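Local atomic coordinates of staphylococcal superantigen-like 1 (Staphylococcus aureus, PDB entry 4O1N), a protein that probably acts as a secreted virulence protease that cleaves host collagens and cytokines, and has the two-domain OB-fold and beta-grasp architecture of staphylococcal superantigen-like toxins. Residues E24-K28 with Y162-K167; H29-P34 with I87-D92. One frame throughout, in Å; residues are numbered along the deposited sequence.

Contact 1 (E24-K28 with Y162-K167)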
loop_
_atom_site.group_PDB
_atom_site.type_symbol
_atom_site.label_atom_id
_atom_site.label_comp_id
_atom_site.label_asym_id
_atom_site.label_seq_id
_atom_site.Cartn_x
_atom_site.Cartn_y
_atom_site.Cartn_z
ATOM N N GLU A 24 -13.058 9.474 -12.497
ATOM C CA GLU A 24 -13.632 8.266 -11.883
ATOM C C GLU A 24 -13.144 6.957 -12.525
ATOM O O GLU A 24 -12.677 6.046 -11.828
ATOM C CB GLU A 24 -15.165 8.342 -11.932
ATOM C CG GLU A 24 -15.910 7.269 -11.157
ATOM C CD GLU A 24 -17.412 7.253 -11.451
ATOM O OE1 GLU A 24 -17.828 7.893 -12.435
ATOM O OE2 GLU A 24 -18.184 6.604 -10.700
ATOM N N SER A 25 -13.267 6.842 -13.842
ATOM C CA SER A 25 -12.917 5.588 -14.532
ATOM C C SER A 25 -11.398 5.278 -14.504
ATOM O O SER A 25 -10.972 4.119 -14.549
ATOM C CB SER A 25 -13.393 5.671 -15.977
ATOM O OG SER A 25 -12.705 6.699 -16.663
ATOM N N GLU A 26 -10.596 6.334 -14.451
ATOM C CA GLU A 26 -9.141 6.220 -14.381
ATOM C C GLU A 26 -8.708 5.719 -13.006
ATOM O O GLU A 26 -7.806 4.888 -12.882
ATOM C CB GLU A 26 -8.478 7.572 -14.707
ATOM C CG GLU A 26 -8.773 8.061 -16.134
ATOM C CD GLU A 26 -8.704 9.571 -16.279
ATOM O OE1 GLU A 26 -7.652 10.182 -15.987
ATOM O OE2 GLU A 26 -9.714 10.155 -16.688
ATOM N N LEU A 27 -9.383 6.206 -11.974
ATOM C CA LEU A 27 -9.119 5.776 -10.620
ATOM C C LEU A 27 -9.453 4.299 -10.448
ATOM O O LEU A 27 -8.678 3.553 -9.834
ATOM C CB LEU A 27 -9.899 6.634 -9.635
ATOM C CG LEU A 27 -9.402 8.061 -9.423
ATOM C CD1 LEU A 27 -10.490 8.859 -8.744
ATOM C CD2 LEU A 27 -8.159 8.107 -8.563
ATOM N N LYS A 28 -10.569 3.860 -11.016
ATOM C CA LYS A 28 -10.900 2.455 -10.971
ATOM C C LYS A 28 -9.884 1.633 -11.732
ATOM O O LYS A 28 -9.554 0.558 -11.311
ATOM C CB LYS A 28 -12.286 2.150 -11.519
ATOM C CG LYS A 28 -12.639 0.651 -11.416
ATOM C CD LYS A 28 -14.099 0.337 -11.709
ATOM C CE LYS A 28 -14.528 0.980 -13.006
ATOM N NZ LYS A 28 -15.701 0.284 -13.587
ATOM N N TYR A 162 -15.529 2.936 -7.589
ATOM C CA TYR A 162 -15.771 4.269 -8.072
ATOM C C TYR A 162 -16.804 4.084 -9.198
ATOM O O TYR A 162 -16.498 4.277 -10.373
ATOM C CB TYR A 162 -14.453 4.782 -8.722
ATOM C CG TYR A 162 -13.359 5.143 -7.735
ATOM C CD1 TYR A 162 -13.292 6.421 -7.219
ATOM C CD2 TYR A 162 -12.424 4.213 -7.301
ATOM C CE1 TYR A 162 -12.332 6.790 -6.318
ATOM C CE2 TYR A 162 -11.455 4.584 -6.387
ATOM C CZ TYR A 162 -11.421 5.891 -5.901
ATOM O OH TYR A 162 -10.505 6.317 -4.970
ATOM N N SER A 163 -18.007 3.644 -8.856
ATOM C CA SER A 163 -19.056 3.460 -9.846
ATOM C C SER A 163 -20.107 4.559 -9.644
ATOM O O SER A 163 -20.455 4.901 -8.502
ATOM C CB SER A 163 -19.701 2.065 -9.723
ATOM O OG SER A 163 -19.209 1.163 -10.702
ATOM N N ASN A 164 -20.585 5.108 -10.765
ATOM C CA ASN A 164 -21.684 6.092 -10.811
ATOM C C ASN A 164 -22.015 7.027 -9.616
ATOM O O ASN A 164 -22.920 6.704 -8.854
ATOM C CB ASN A 164 -22.997 5.324 -11.106
ATOM C CG ASN A 164 -23.250 4.183 -10.128
ATOM O OD1 ASN A 164 -23.354 4.400 -8.920
ATOM N ND2 ASN A 164 -23.364 2.965 -10.645
ATOM N N GLY A 165 -21.352 8.147 -9.355
ATOM C CA GLY A 165 -19.952 8.342 -9.424
ATOM C C GLY A 165 -19.527 8.899 -8.058
ATOM O O GLY A 165 -18.920 9.953 -8.010
ATOM N N LEU A 166 -20.000 8.314 -6.951
ATOM C CA LEU A 166 -19.133 7.853 -5.849
ATOM C C LEU A 166 -17.638 7.990 -6.130
ATOM O O LEU A 166 -17.032 7.071 -6.647
ATOM C CB LEU A 166 -19.423 6.373 -5.614
ATOM C CG LEU A 166 -20.434 5.958 -4.559
ATOM C CD1 LEU A 166 -20.954 4.564 -4.877
ATOM C CD2 LEU A 166 -19.792 5.977 -3.188
ATOM N N LYS A 167 -17.052 9.128 -5.770
ATOM C CA LYS A 167 -15.665 9.407 -6.095
ATOM C C LYS A 167 -14.921 10.297 -5.088
ATOM O O LYS A 167 -13.871 10.858 -5.428
ATOM C CB LYS A 167 -15.600 10.035 -7.499
ATOM C CG LYS A 167 -16.360 11.353 -7.648
ATOM C CD LYS A 167 -16.611 11.728 -9.106
ATOM C CE LYS A 167 -15.341 12.248 -9.766
ATOM N NZ LYS A 167 -15.501 12.507 -11.227
#
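Leu27 and Tyr162 make the apolar packing of this contact. The CB of Leu27 stands over the centre of the Tyr162 ring, 3.9 Å from the centroid and only 3° off the ring normal, a CH-pi contact with the face. Leu27 CD1 lies over the same face, toward the CD1-CE1 side of the ring, 3.7 Å from Tyr162 CE1. The ring is fixed at its far end as well, since its OH is hydrogen-bonded to Leu185 O and Arg152 NH1.

Glu24 contributes a second kind of packing, that of an aliphatic chain. With CG anti to the backbone N (chi1 -171°) and the chain extended beyond it, the side chain runs past Tyr162 in the opposite direction, CG lying 3.8 Å from Tyr162 CB, and points the carboxylate toward the loop 162-167, where its exact placement is doubtful. The opposite charges of Glu24 and Lys167 may attract weakly at longer range.

The N-terminal helix 24-31 thus packs against the loop following the long helix 144-159 of the beta-grasp domain, the interdomain packing characteristic of the staphylococcal/streptococcal toxin fold.

Contact 2 (H29-P34 with I87-D92)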
loop_
_atom_site.group_PDB
_atom_site.type_symbol
_atom_site.label_atom_id
_atom_site.label_comp_id
_atom_site.label_asym_id
_atom_site.label_seq_id
_atom_site.Cartn_x
_atom_site.Cartn_y
_atom_site.Cartn_z
ATOM N N HIS A 29 -9.411 2.115 -12.868
ATOM C CA HIS A 29 -8.376 1.398 -13.622
ATOM C C HIS A 29 -7.162 1.182 -12.741
ATOM O O HIS A 29 -6.699 0.038 -12.553
ATOM C CB HIS A 29 -7.963 2.188 -14.872
ATOM C CG HIS A 29 -6.954 1.492 -15.739
ATOM N ND1 HIS A 29 -7.207 0.286 -16.369
ATOM C CD2 HIS A 29 -5.709 1.859 -16.120
ATOM C CE1 HIS A 29 -6.152 -0.069 -17.082
ATOM N NE2 HIS A 29 -5.229 0.867 -16.949
ATOM N N TYR A 30 -6.677 2.288 -12.191
ATOM C CA TYR A 30 -5.479 2.250 -11.401
ATOM C C TYR A 30 -5.627 1.265 -10.233
ATOM O O TYR A 30 -4.757 0.424 -10.018
ATOM C CB TYR A 30 -5.128 3.634 -10.899
ATOM C CG TYR A 30 -3.835 3.668 -10.154
ATOM C CD1 TYR A 30 -2.633 3.833 -10.823
ATOM C CD2 TYR A 30 -3.796 3.523 -8.776
ATOM C CE1 TYR A 30 -1.423 3.854 -10.149
ATOM C CE2 TYR A 30 -2.575 3.545 -8.089
ATOM C CZ TYR A 30 -1.398 3.713 -8.788
ATOM O OH TYR A 30 -0.210 3.746 -8.126
ATOM N N TYR A 31 -6.730 1.361 -9.500
ATOM C CA TYR A 31 -6.885 0.550 -8.300
ATOM C C TYR A 31 -7.393 -0.861 -8.560
ATOM O O TYR A 31 -7.580 -1.604 -7.605
ATOM C CB TYR A 31 -7.729 1.291 -7.247
ATOM C CG TYR A 31 -6.899 2.343 -6.540
ATOM C CD1 TYR A 31 -5.953 1.982 -5.605
ATOM C CD2 TYR A 31 -7.006 3.688 -6.866
ATOM C CE1 TYR A 31 -5.178 2.940 -4.977
ATOM C CE2 TYR A 31 -6.236 4.641 -6.256
ATOM C CZ TYR A 31 -5.320 4.268 -5.312
ATOM O OH TYR A 31 -4.530 5.218 -4.700
ATOM N N ASN A 32 -7.612 -1.219 -9.837
ATOM C CA ASN A 32 -7.807 -2.629 -10.274
ATOM C C ASN A 32 -6.550 -3.270 -10.947
ATOM O O ASN A 32 -6.569 -4.403 -11.426
ATOM C CB ASN A 32 -9.045 -2.772 -11.164
ATOM C CG ASN A 32 -10.349 -2.838 -10.346
ATOM O OD1 ASN A 32 -10.977 -3.900 -10.227
ATOM N ND2 ASN A 32 -10.743 -1.708 -9.750
ATOM N N LYS A 33 -5.429 -2.567 -10.944
ATOM C CA LYS A 33 -4.235 -3.199 -11.416
ATOM C C LYS A 33 -3.828 -4.366 -10.499
ATOM O O LYS A 33 -3.935 -4.286 -9.274
ATOM C CB LYS A 33 -3.099 -2.201 -11.507
ATOM C CG LYS A 33 -3.241 -1.124 -12.563
ATOM C CD LYS A 33 -2.159 -0.070 -12.332
ATOM C CE LYS A 33 -2.091 0.999 -13.417
ATOM N NZ LYS A 33 -1.373 0.534 -14.634
ATOM N N PRO A 34 -3.335 -5.456 -11.094
ATOM C CA PRO A 34 -2.855 -6.570 -10.298
ATOM C C PRO A 34 -1.615 -6.219 -9.507
ATOM O O PRO A 34 -0.904 -5.283 -9.848
ATOM C CB PRO A 34 -2.532 -7.649 -11.341
ATOM C CG PRO A 34 -2.358 -6.927 -12.610
ATOM C CD PRO A 34 -3.213 -5.704 -12.542
ATOM N N ILE A 87 4.050 -4.466 -5.141
ATOM C CA ILE A 87 4.463 -3.945 -6.438
ATOM C C ILE A 87 3.263 -3.772 -7.355
ATOM O O ILE A 87 2.467 -4.685 -7.538
ATOM C CB ILE A 87 5.444 -4.927 -7.123
ATOM C CG1 ILE A 87 6.829 -4.826 -6.496
ATOM C CG2 ILE A 87 5.610 -4.633 -8.611
ATOM C CD1 ILE A 87 7.715 -6.005 -6.834
ATOM N N LEU A 88 3.166 -2.598 -7.941
ATOM C CA LEU A 88 2.069 -2.261 -8.815
ATOM C C LEU A 88 2.677 -1.533 -10.003
ATOM O O LEU A 88 3.531 -0.666 -9.814
ATOM C CB LEU A 88 1.066 -1.400 -8.038
ATOM C CG LEU A 88 -0.046 -0.764 -8.867
ATOM C CD1 LEU A 88 -1.256 -0.465 -7.984
ATOM C CD2 LEU A 88 0.393 0.507 -9.568
ATOM N N ARG A 89 2.278 -1.882 -11.218
ATOM C CA ARG A 89 2.931 -1.314 -12.405
ATOM C C ARG A 89 2.312 0.038 -12.768
ATOM O O ARG A 89 1.132 0.133 -13.176
ATOM C CB ARG A 89 2.789 -2.201 -13.633
ATOM C CG ARG A 89 2.846 -3.714 -13.475
ATOM C CD ARG A 89 2.380 -4.334 -14.768
ATOM N NE ARG A 89 3.490 -4.984 -15.370
ATOM C CZ ARG A 89 4.061 -4.752 -16.548
ATOM N NH1 ARG A 89 3.617 -3.915 -17.468
ATOM N NH2 ARG A 89 5.114 -5.485 -16.809
ATOM N N GLU A 90 3.096 1.092 -12.670
ATOM C CA GLU A 90 2.512 2.431 -12.866
ATOM C C GLU A 90 1.778 2.657 -14.192
ATOM O O GLU A 90 0.637 3.163 -14.191
ATOM C CB GLU A 90 3.549 3.527 -12.648
ATOM C CG GLU A 90 3.785 3.810 -11.170
ATOM C CD GLU A 90 2.530 4.265 -10.430
ATOM O OE1 GLU A 90 1.868 5.204 -10.878
ATOM O OE2 GLU A 90 2.198 3.698 -9.381
ATOM N N GLY A 91 2.369 2.284 -15.318
ATOM C CA GLY A 91 1.713 2.617 -16.607
ATOM C C GLY A 91 0.947 1.480 -17.246
ATOM O O GLY A 91 0.829 0.400 -16.679
ATOM N N ASP A 92 0.452 1.726 -18.454
ATOM C CA ASP A 92 -0.243 0.705 -19.242
ATOM C C ASP A 92 0.658 -0.025 -20.213
ATOM O O ASP A 92 0.196 -0.980 -20.854
ATOM C CB ASP A 92 -1.402 1.318 -20.045
ATOM C CG ASP A 92 -2.516 1.900 -19.159
ATOM O OD1 ASP A 92 -2.555 1.646 -17.917
ATOM O OD2 ASP A 92 -3.376 2.602 -19.749
HETATM O O HOH W 1 0.129 -4.139 -11.919
#
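Lys33 reaches from the loop that follows helix 24-31 to the backbone of residues 89-91. Its CB points at that segment, and CG lies anti to the carbonyl carbon (chi1 -68°), starting an extended run of methylenes. CD passes 3.8 Å from Leu88 CD2, the two side chains crossing at about a right angle. CE comes next to Arg89 O, and a bend at the last torsion (chi4 -79°) turns the ammonium group into a cluster of carbonyls. There NZ donates to Arg89 O at 2.9 Å, nearly in line with the C=O bond, and more weakly to Glu90 O; a long salt bridge of 3.7 Å joins NZ to Asp92 OD1.

Residues 87-92 leave strand 83-87 of the OB-fold sheet and lead toward strand 98-106, so these bonds fasten the N-terminal helix and the residues after it to an OB-domain loop.

Asp92 OD1 also accepts from His29 NE2 at 2.9 Å. The acceptor lies in the imidazole plane, whereas the donor approaches from above the carboxylate, whose plane is 87° from the ring. Tyr30 OH donates to the syn lone pair of Glu90 OE2 at 2.7 Å, while Leu88 CD2 packs 3.8 Å from Tyr30 CZ. A water links the segments further along, donating to Pro34 O and accepting from Arg89 N.

In the fold
From the N terminus, helix 24-31 serves both contacts in turn. Its first turn, residues 24-28, opens contact 1, and residues 29-34 open contact 2 directly after it. Contact 2 is the first to close, at the loop after strand 83-87, with 52 intervening residues that include much of the OB-fold sheet. Contact 1 closes last, at the loop between helix 144-159 and strand 171-175, closing a loop of 133 intervening residues. Contact 2 is therefore nested within the larger loop, and the two do not cross. Their centres lie about 15 Å apart. The helix is held to the OB-fold domain by contact 2 and packs on the beta-grasp domain through contact 1.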